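Endo-beta-1,4-glucanase (PDB 2JEM) is a family 12 glycoside hydrolase that cleaves the beta-1,4-glucan backbone of xyloglucan in plant cell walls and also has cellulase activity. Local coordinates at residues Val122-Ser127 with Gly249-Ser254; Thr153-Ile158 with Trp197-Phe202. The protein carries 1 engineered substitution. All coordinates share one frame; numbering follows the deposited sequence.

Interaction 1: residues Val122-Ser127 with Gly249-Ser254; sequences VSYSIS and GQINIS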
ATOM      1  N   VAL A 122       6.205  -2.247 -10.507  1.00 12.94           N
ATOM      2  CA  VAL A 122       4.917  -2.909 -10.601  1.00 12.52           C
ATOM      3  C   VAL A 122       4.334  -2.708 -12.002  1.00 11.91           C
ATOM      4  O   VAL A 122       4.460  -1.630 -12.570  1.00 11.94           O
ATOM      5  CB  VAL A 122       3.921  -2.458  -9.475  1.00 12.64           C
ATOM      6  CG1 VAL A 122       3.365  -1.066  -9.725  1.00 12.91           C
ATOM      7  CG2 VAL A 122       2.782  -3.491  -9.325  1.00 13.37           C
ATOM      8  N   SER A 123       3.737  -3.769 -12.547  1.00 11.96           N
ATOM      9  CA  SER A 123       2.882  -3.661 -13.730  1.00 11.73           C
ATOM     10  C   SER A 123       1.621  -4.440 -13.396  1.00 11.08           C
ATOM     11  O   SER A 123       1.690  -5.552 -12.853  1.00  9.65           O
ATOM     12  CB  SER A 123       3.555  -4.255 -14.944  1.00 12.60           C
ATOM     13  OG  SER A 123       4.777  -3.603 -15.217  1.00 14.55           O
ATOM     14  N   TYR A 124       0.469  -3.862 -13.683  1.00 10.53           N
ATOM     15  CA  TYR A 124      -0.778  -4.509 -13.303  1.00 10.35           C
ATOM     16  C   TYR A 124      -1.883  -4.092 -14.269  1.00 11.07           C
ATOM     17  O   TYR A 124      -1.718  -3.161 -15.072  1.00 11.54           O
ATOM     18  CB  TYR A 124      -1.146  -4.123 -11.855  1.00 10.47           C
ATOM     19  CG  TYR A 124      -1.644  -2.704 -11.782  1.00 10.68           C
ATOM     20  CD1 TYR A 124      -0.738  -1.628 -11.687  1.00  8.72           C
ATOM     21  CD2 TYR A 124      -3.014  -2.424 -11.840  1.00 10.66           C
ATOM     22  CE1 TYR A 124      -1.182  -0.325 -11.647  1.00  9.77           C
ATOM     23  CE2 TYR A 124      -3.478  -1.100 -11.804  1.00 10.09           C
ATOM     24  CZ  TYR A 124      -2.549  -0.061 -11.702  1.00 10.02           C
ATOM     25  OH  TYR A 124      -3.015   1.231 -11.681  1.00 10.51           O
ATOM     26  N   SER A 125      -3.012  -4.790 -14.190  1.00 11.14           N
ATOM     27  CA  SER A 125      -4.184  -4.427 -14.967  1.00 10.93           C
ATOM     28  C   SER A 125      -5.392  -4.791 -14.136  1.00 10.63           C
ATOM     29  O   SER A 125      -5.485  -5.929 -13.675  1.00 10.83           O
ATOM     30  CB  SER A 125      -4.229  -5.194 -16.279  1.00 10.96           C
ATOM     31  OG  SER A 125      -5.365  -4.774 -17.028  1.00 13.49           O
ATOM     32  N   ILE A 126      -6.255  -3.806 -13.903  1.00 10.57           N
ATOM     33  CA  ILE A 126      -7.549  -4.008 -13.252  1.00 11.51           C
ATOM     34  C   ILE A 126      -8.725  -4.104 -14.240  1.00 11.79           C
ATOM     35  O   ILE A 126      -8.868  -3.285 -15.162  1.00 11.97           O
ATOM     36  CB  ILE A 126      -7.836  -2.887 -12.188  1.00 10.39           C
ATOM     37  CG1 ILE A 126      -6.821  -2.953 -11.029  1.00 10.87           C
ATOM     38  CG2 ILE A 126      -9.268  -2.998 -11.621  1.00 10.99           C
ATOM     39  CD1 ILE A 126      -6.918  -1.721 -10.062  1.00 11.06           C
ATOM     40  N   SER A 127      -9.599  -5.081 -14.005  1.00 12.50           N
ATOM     41  CA  SER A 127     -10.905  -5.102 -14.657  1.00 12.88           C
ATOM     42  C   SER A 127     -11.986  -5.153 -13.568  1.00 12.52           C
ATOM     43  O   SER A 127     -12.152  -6.170 -12.904  1.00 11.60           O
ATOM     44  CB  SER A 127     -11.024  -6.310 -15.591  1.00 13.65           C
ATOM     45  OG  SER A 127     -12.299  -6.303 -16.229  1.00 15.83           O
ATOM     46  N   GLY A 249     -14.661  -7.228  -9.255  1.00 11.95           N
ATOM     47  CA  GLY A 249     -13.616  -7.214 -10.275  1.00 10.59           C
ATOM     48  C   GLY A 249     -12.408  -8.031  -9.901  1.00  9.29           C
ATOM     49  O   GLY A 249     -12.479  -8.939  -9.086  1.00  8.28           O
ATOM     50  N   GLN A 250     -11.291  -7.663 -10.510  1.00  9.48           N
ATOM     51  CA  GLN A 250     -10.060  -8.432 -10.420  1.00  8.89           C
ATOM     52  C   GLN A 250      -8.877  -7.574 -10.836  1.00  8.41           C
ATOM     53  O   GLN A 250      -9.014  -6.583 -11.589  1.00  8.18           O
ATOM     54  CB  GLN A 250     -10.160  -9.666 -11.337  1.00  8.39           C
ATOM     55  CG  GLN A 250     -10.261  -9.294 -12.846  1.00  9.43           C
ATOM     56  CD  GLN A 250     -10.502 -10.523 -13.707  1.00  9.18           C
ATOM     57  OE1 GLN A 250      -9.631 -11.382 -13.809  1.00 11.57           O
ATOM     58  NE2 GLN A 250     -11.677 -10.605 -14.328  1.00  9.24           N
ATOM     59  N   ILE A 251      -7.709  -7.992 -10.370  1.00  9.91           N
ATOM     60  CA  ILE A 251      -6.438  -7.419 -10.762  1.00 10.31           C
ATOM     61  C   ILE A 251      -5.510  -8.574 -11.109  1.00 11.26           C
ATOM     62  O   ILE A 251      -5.544  -9.654 -10.490  1.00 10.25           O
ATOM     63  CB  ILE A 251      -5.817  -6.562  -9.608  1.00 10.90           C
ATOM     64  CG1 ILE A 251      -4.603  -5.761 -10.084  1.00 10.84           C
ATOM     65  CG2 ILE A 251      -5.502  -7.443  -8.357  1.00  9.25           C
ATOM     66  CD1 ILE A 251      -4.105  -4.708  -9.053  1.00 11.56           C
ATOM     67  N   ASN A 252      -4.697  -8.345 -12.131  1.00 10.75           N
ATOM     68  CA  ASN A 252      -3.566  -9.213 -12.378  1.00 11.16           C
ATOM     69  C   ASN A 252      -2.316  -8.349 -12.328  1.00 11.68           C
ATOM     70  O   ASN A 252      -2.280  -7.254 -12.870  1.00 11.00           O
ATOM     71  CB  ASN A 252      -3.663  -9.902 -13.742  1.00 11.30           C
ATOM     72  CG  ASN A 252      -2.456 -10.807 -14.021  1.00 11.89           C
ATOM     73  OD1 ASN A 252      -1.566 -10.454 -14.819  1.00 14.99           O
ATOM     74  ND2 ASN A 252      -2.389 -11.926 -13.327  1.00 12.51           N
ATOM     75  N   ILE A 253      -1.301  -8.878 -11.667  1.00 12.56           N
ATOM     76  CA  ILE A 253      -0.018  -8.221 -11.513  1.00 13.18           C
ATOM     77  C   ILE A 253       1.010  -9.060 -12.260  1.00 13.82           C
ATOM     78  O   ILE A 253       1.179 -10.270 -12.000  1.00 13.14           O
ATOM     79  CB  ILE A 253       0.339  -8.061 -10.019  1.00 13.83           C
ATOM     80  CG1 ILE A 253      -0.608  -7.053  -9.369  1.00 12.75           C
ATOM     81  CG2 ILE A 253       1.774  -7.562  -9.840  1.00 12.86           C
ATOM     82  CD1 ILE A 253      -0.630  -7.167  -7.840  1.00 18.26           C
ATOM     83  N   SER A 254       1.669  -8.414 -13.217  1.00 14.08           N
ATOM     84  CA  SER A 254       2.619  -9.117 -14.102  1.00 14.44           C
ATOM     85  C   SER A 254       4.087  -8.808 -13.812  1.00 14.96           C
ATOM     86  O   SER A 254       4.980  -9.435 -14.385  1.00 14.91           O
ATOM     87  CB  SER A 254       2.317  -8.796 -15.561  1.00 14.33           C
ATOM     88  OG  SER A 254       2.459  -7.409 -15.834  1.00 15.88           O
TER
HETATM   89  O   HOH W   1      -7.461  -7.648 -14.529  1.00 15.20           O
HETATM   90  O   HOH W   2     -13.445  -8.366 -13.907  1.00 12.13           O
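Ser127 O is gripped twice, by the backbone N of Gln250 at 2.9 Å and by a water that donates to it at 2.7 Å. The hydrogen bond from Gln250 N is noticeably bent, with an N-H...O angle of 136°. The same water accepts from Gln250 NE2 at 2.9 Å, so the end of the glutamine side chain is tied back to the neighbouring strand. Its CG sits between the backbone N and the carbonyl carbon (chi1 65°), which lets the chain run beside Ser127 CB. Further along, Ser125 and Asn252 form a hydrogen-bonded pair, Ser125 N to Asn252 O at 2.9 Å and Asn252 N to Ser125 O at 3.0 Å; a second water also donates to Ser125 O. These are adjacent antiparallel strands of the outer sheet of the family 12 beta-jelly roll, with strand 72-79 hydrogen-bonded to the far side of 249-254. Ser125, Ser127, Gln250 and Asn252 lie on one face, where Asp72 and Tyr66 hold Asn252 ND2. The other face is largely apolar. Ile251 extends CG1 away from its own N (chi1 -170°), bringing CG1 to 3.7 Å from Ile126 CG1 and CD1 to 3.8 Å from Tyr124 CD2. Ile253 CG1 lies 3.9 Å from Tyr124 CB, while the phenol ring runs on to meet Phe240 of strand 234-244, in the opposing sheet.

Interaction 2: residues Thr153-Ile158 with Trp197-Phe202; sequences TDQIMI and WNVFSF. Engineered in segment 153-158: Gln155 (natural residue Glu).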
ATOM      1  N   THR A 153       3.758   5.632  12.729  1.00  9.91           N
ATOM      2  CA  THR A 153       3.757   7.086  12.921  1.00 10.46           C
ATOM      3  C   THR A 153       3.293   7.796  11.651  1.00 10.23           C
ATOM      4  O   THR A 153       2.739   8.902  11.712  1.00 10.24           O
ATOM      5  CB  THR A 153       5.195   7.598  13.282  1.00 10.22           C
ATOM      6  OG1 THR A 153       6.123   7.173  12.270  1.00 11.46           O
ATOM      7  CG2 THR A 153       5.669   7.042  14.656  1.00 10.98           C
ATOM      8  N   ASP A 154       3.551   7.178  10.485  1.00 10.27           N
ATOM      9  CA  ASP A 154       3.184   7.753   9.169  1.00 10.14           C
ATOM     10  C   ASP A 154       2.837   6.678   8.166  1.00 10.24           C
ATOM     11  O   ASP A 154       3.395   5.578   8.222  1.00 10.24           O
ATOM     12  CB  ASP A 154       4.325   8.589   8.573  1.00 10.55           C
ATOM     13  CG  ASP A 154       4.847   9.638   9.549  1.00 11.27           C
ATOM     14  OD1 ASP A 154       5.686   9.268  10.392  1.00 13.81           O
ATOM     15  OD2 ASP A 154       4.427  10.818   9.457  1.00 11.84           O
ATOM     16  N   GLN A 155       1.919   7.025   7.261  1.00  8.87           N
ATOM     17  CA  GLN A 155       1.549   6.192   6.130  1.00  9.86           C
ATOM     18  C   GLN A 155       1.767   7.068   4.888  1.00  9.07           C
ATOM     19  O   GLN A 155       1.369   8.240   4.881  1.00  9.33           O
ATOM     20  CB  GLN A 155       0.066   5.797   6.244  1.00  9.54           C
ATOM     21  CG  GLN A 155      -0.441   4.948   5.052  1.00  9.95           C
ATOM     22  CD  GLN A 155      -1.932   4.700   5.130  1.00 12.21           C
ATOM     23  OE1 GLN A 155      -2.633   5.287   5.975  1.00 10.71           O
ATOM     24  NE2 GLN A 155      -2.439   3.840   4.247  1.00 12.34           N
ATOM     25  N   ILE A 156       2.392   6.506   3.848  1.00  8.29           N
ATOM     26  CA  ILE A 156       2.481   7.180   2.545  1.00  8.41           C
ATOM     27  C   ILE A 156       1.737   6.303   1.528  1.00  8.86           C
ATOM     28  O   ILE A 156       1.990   5.075   1.431  1.00  8.49           O
ATOM     29  CB  ILE A 156       3.950   7.380   2.078  1.00  7.84           C
ATOM     30  CG1 ILE A 156       4.750   8.171   3.148  1.00  9.28           C
ATOM     31  CG2 ILE A 156       3.996   8.075   0.687  1.00 10.11           C
ATOM     32  CD1 ILE A 156       6.306   8.107   2.913  1.00  7.61           C
ATOM     33  N   MET A 157       0.791   6.908   0.817  1.00  8.81           N
ATOM     34  CA  MET A 157       0.147   6.207  -0.289  1.00 11.29           C
ATOM     35  C   MET A 157       0.535   6.808  -1.633  1.00 10.38           C
ATOM     36  O   MET A 157       0.548   8.034  -1.809  1.00 11.10           O
ATOM     37  CB  MET A 157      -1.362   6.212  -0.118  1.00 10.40           C
ATOM     38  CG  MET A 157      -1.811   5.318   1.044  1.00 13.29           C
ATOM     39  SD  MET A 157      -3.619   5.350   1.182  1.00 17.80           S
ATOM     40  CE  MET A 157      -4.101   4.278  -0.159  1.00 13.83           C
ATOM     41  N   ILE A 158       0.850   5.937  -2.582  1.00  8.65           N
ATOM     42  CA  ILE A 158       1.151   6.401  -3.923  1.00  8.97           C
ATOM     43  C   ILE A 158       0.181   5.731  -4.878  1.00  8.36           C
ATOM     44  O   ILE A 158       0.330   4.567  -5.202  1.00  8.40           O
ATOM     45  CB  ILE A 158       2.625   6.129  -4.336  1.00  7.95           C
ATOM     46  CG1 ILE A 158       3.611   6.704  -3.296  1.00  8.56           C
ATOM     47  CG2 ILE A 158       2.874   6.729  -5.740  1.00  7.96           C
ATOM     48  CD1 ILE A 158       5.087   6.250  -3.568  1.00  9.09           C
ATOM     49  N   TRP A 197      -1.991   8.004  12.818  1.00 12.43           N
ATOM     50  CA  TRP A 197      -0.790   8.367  12.067  1.00 11.98           C
ATOM     51  C   TRP A 197      -1.096   9.412  11.001  1.00 12.23           C
ATOM     52  O   TRP A 197      -2.246   9.558  10.544  1.00 12.28           O
ATOM     53  CB  TRP A 197      -0.177   7.102  11.416  1.00 11.71           C
ATOM     54  CG  TRP A 197      -1.162   6.299  10.623  1.00 12.25           C
ATOM     55  CD1 TRP A 197      -1.539   6.508   9.325  1.00 12.79           C
ATOM     56  CD2 TRP A 197      -1.883   5.147  11.070  1.00 11.64           C
ATOM     57  NE1 TRP A 197      -2.450   5.548   8.935  1.00 12.48           N
ATOM     58  CE2 TRP A 197      -2.680   4.704   9.988  1.00 12.52           C
ATOM     59  CE3 TRP A 197      -1.905   4.427  12.270  1.00 10.20           C
ATOM     60  CZ2 TRP A 197      -3.512   3.584  10.076  1.00 13.01           C
ATOM     61  CZ3 TRP A 197      -2.752   3.320  12.372  1.00 12.32           C
ATOM     62  CH2 TRP A 197      -3.544   2.912  11.280  1.00 13.34           C
ATOM     63  N   ASN A 198      -0.050  10.134  10.605  1.00 11.81           N
ATOM     64  CA  ASN A 198      -0.122  11.025   9.464  1.00 11.37           C
ATOM     65  C   ASN A 198      -0.300  10.172   8.224  1.00 11.64           C
ATOM     66  O   ASN A 198       0.256   9.052   8.147  1.00 11.24           O
ATOM     67  CB  ASN A 198       1.159  11.842   9.357  1.00 11.69           C
ATOM     68  CG  ASN A 198       1.444  12.641  10.627  1.00 12.61           C
ATOM     69  OD1 ASN A 198       0.612  13.434  11.060  1.00 14.94           O
ATOM     70  ND2 ASN A 198       2.614  12.429  11.231  1.00 13.23           N
ATOM     71  N   VAL A 199      -1.049  10.706   7.264  1.00 10.91           N
ATOM     72  CA  VAL A 199      -1.121  10.076   5.955  1.00 11.19           C
ATOM     73  C   VAL A 199      -0.788  11.090   4.848  1.00 10.85           C
ATOM     74  O   VAL A 199      -1.379  12.186   4.758  1.00 10.51           O
ATOM     75  CB  VAL A 199      -2.473   9.333   5.730  1.00 11.34           C
ATOM     76  CG1 VAL A 199      -3.661  10.264   5.933  1.00 12.08           C
ATOM     77  CG2 VAL A 199      -2.528   8.716   4.334  1.00 11.73           C
ATOM     78  N   PHE A 200       0.203  10.726   4.035  1.00 10.36           N
ATOM     79  CA  PHE A 200       0.628  11.554   2.913  1.00 10.35           C
ATOM     80  C   PHE A 200       0.257  10.801   1.661  1.00 10.59           C
ATOM     81  O   PHE A 200       0.722   9.682   1.457  1.00 10.91           O
ATOM     82  CB  PHE A 200       2.142  11.757   2.982  1.00  9.77           C
ATOM     83  CG  PHE A 200       2.608  12.349   4.290  1.00 10.63           C
ATOM     84  CD1 PHE A 200       2.406  13.712   4.555  1.00 11.09           C
ATOM     85  CD2 PHE A 200       3.216  11.551   5.271  1.00 10.10           C
ATOM     86  CE1 PHE A 200       2.819  14.282   5.772  1.00 12.10           C
ATOM     87  CE2 PHE A 200       3.633  12.120   6.500  1.00 11.41           C
ATOM     88  CZ  PHE A 200       3.429  13.498   6.736  1.00 11.01           C
ATOM     89  N   SER A 201      -0.590  11.403   0.838  1.00 10.89           N
ATOM     90  CA  SER A 201      -1.032  10.730  -0.380  1.00 10.81           C
ATOM     91  C   SER A 201      -0.508  11.428  -1.620  1.00 10.50           C
ATOM     92  O   SER A 201      -0.557  12.660  -1.709  1.00 11.02           O
ATOM     93  CB  SER A 201      -2.550  10.634  -0.426  1.00 10.77           C
ATOM     94  OG  SER A 201      -3.022  10.019   0.766  1.00 12.97           O
ATOM     95  N   PHE A 202       0.001  10.630  -2.559  1.00  9.83           N
ATOM     96  CA  PHE A 202       0.417  11.096  -3.868  1.00  9.81           C
ATOM     97  C   PHE A 202      -0.493  10.404  -4.863  1.00 10.42           C
ATOM     98  O   PHE A 202      -0.454   9.168  -5.021  1.00 10.09           O
ATOM     99  CB  PHE A 202       1.867  10.689  -4.175  1.00  9.62           C
ATOM    100  CG  PHE A 202       2.876  11.299  -3.250  1.00  9.57           C
ATOM    101  CD1 PHE A 202       3.121  10.734  -1.982  1.00  8.99           C
ATOM    102  CD2 PHE A 202       3.581  12.451  -3.636  1.00  9.81           C
ATOM    103  CE1 PHE A 202       4.065  11.315  -1.100  1.00  9.61           C
ATOM    104  CE2 PHE A 202       4.518  13.045  -2.769  1.00  8.70           C
ATOM    105  CZ  PHE A 202       4.748  12.479  -1.492  1.00  8.66           C
TER
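Two torsions bring Gln155 and Trp197 together: the glutamine chain leaves with CG opposite its backbone N (chi1 178°) and stays extended, while the indole is folded between its own N and carbonyl carbon (chi1 52°). Trp197 NE1 thereby donates to Gln155 OE1 at 3.0 Å, coming from above the amide plane rather than on a lone pair, and the ring atom CD1 lies 3.5 Å from Gln155 CB. Gln155 is an engineered residue; the natural glutamate at this position probably corresponds to the catalytic nucleophile of other family 12 enzymes. Beneath these side chains the strands run parallel and in register, with Gln155 N bonded to Asn198 O at 2.8 Å and Gln155 O receiving Phe200 N at 2.9 Å; the ladder continues through Met157, which bonds to Phe200 and Phe202. Parallel neighbours are the exception in the largely antiparallel jelly roll. On the opposite face, Asp154 and Asn198 lie side by side. Asn198 ND2 reaches Asp154 OD2 at 3.0 Å from above the carboxylate, and that oxygen also meets the edge of the Phe200 ring, 3.3 Å from CE2, with the carboxylate and the ring only 16° from parallel. Ile156 CG2 touches the edge of Phe202 at CE1, 3.7 Å away, and helix 215-225 covers this apolar row. Asp154 OD1 forms a salt bridge with Lys233, so both carboxylate oxygens are engaged. Gln155 is likewise held at both ends, its OE1 by the indole and its NE2 by Asp137, which should fix the rotation of the amide.

In the fold
Interactions 1 and 2 sample the two layers of one beta-sandwich. Their centres are 23 Å apart on opposite sides of the chain's centre, yet their nearest atoms come within about 8 Å without touching. Strand 131-141 bridges the gap: Tyr132, Ala134 and Tyr136 receive the apolar side chains of 122-127, while the same strand is hydrogen-bonded to 153-158. Along the chain, interaction 2 is nested within the loop closed by interaction 1. Interaction 1 is the pairing of two neighbouring strands in the outer sheet. The face of interaction 2 bearing Gln155 and Trp197, with Asp137 and Trp139 nearby, is consistent with the substrate cleft of family 12 enzymes.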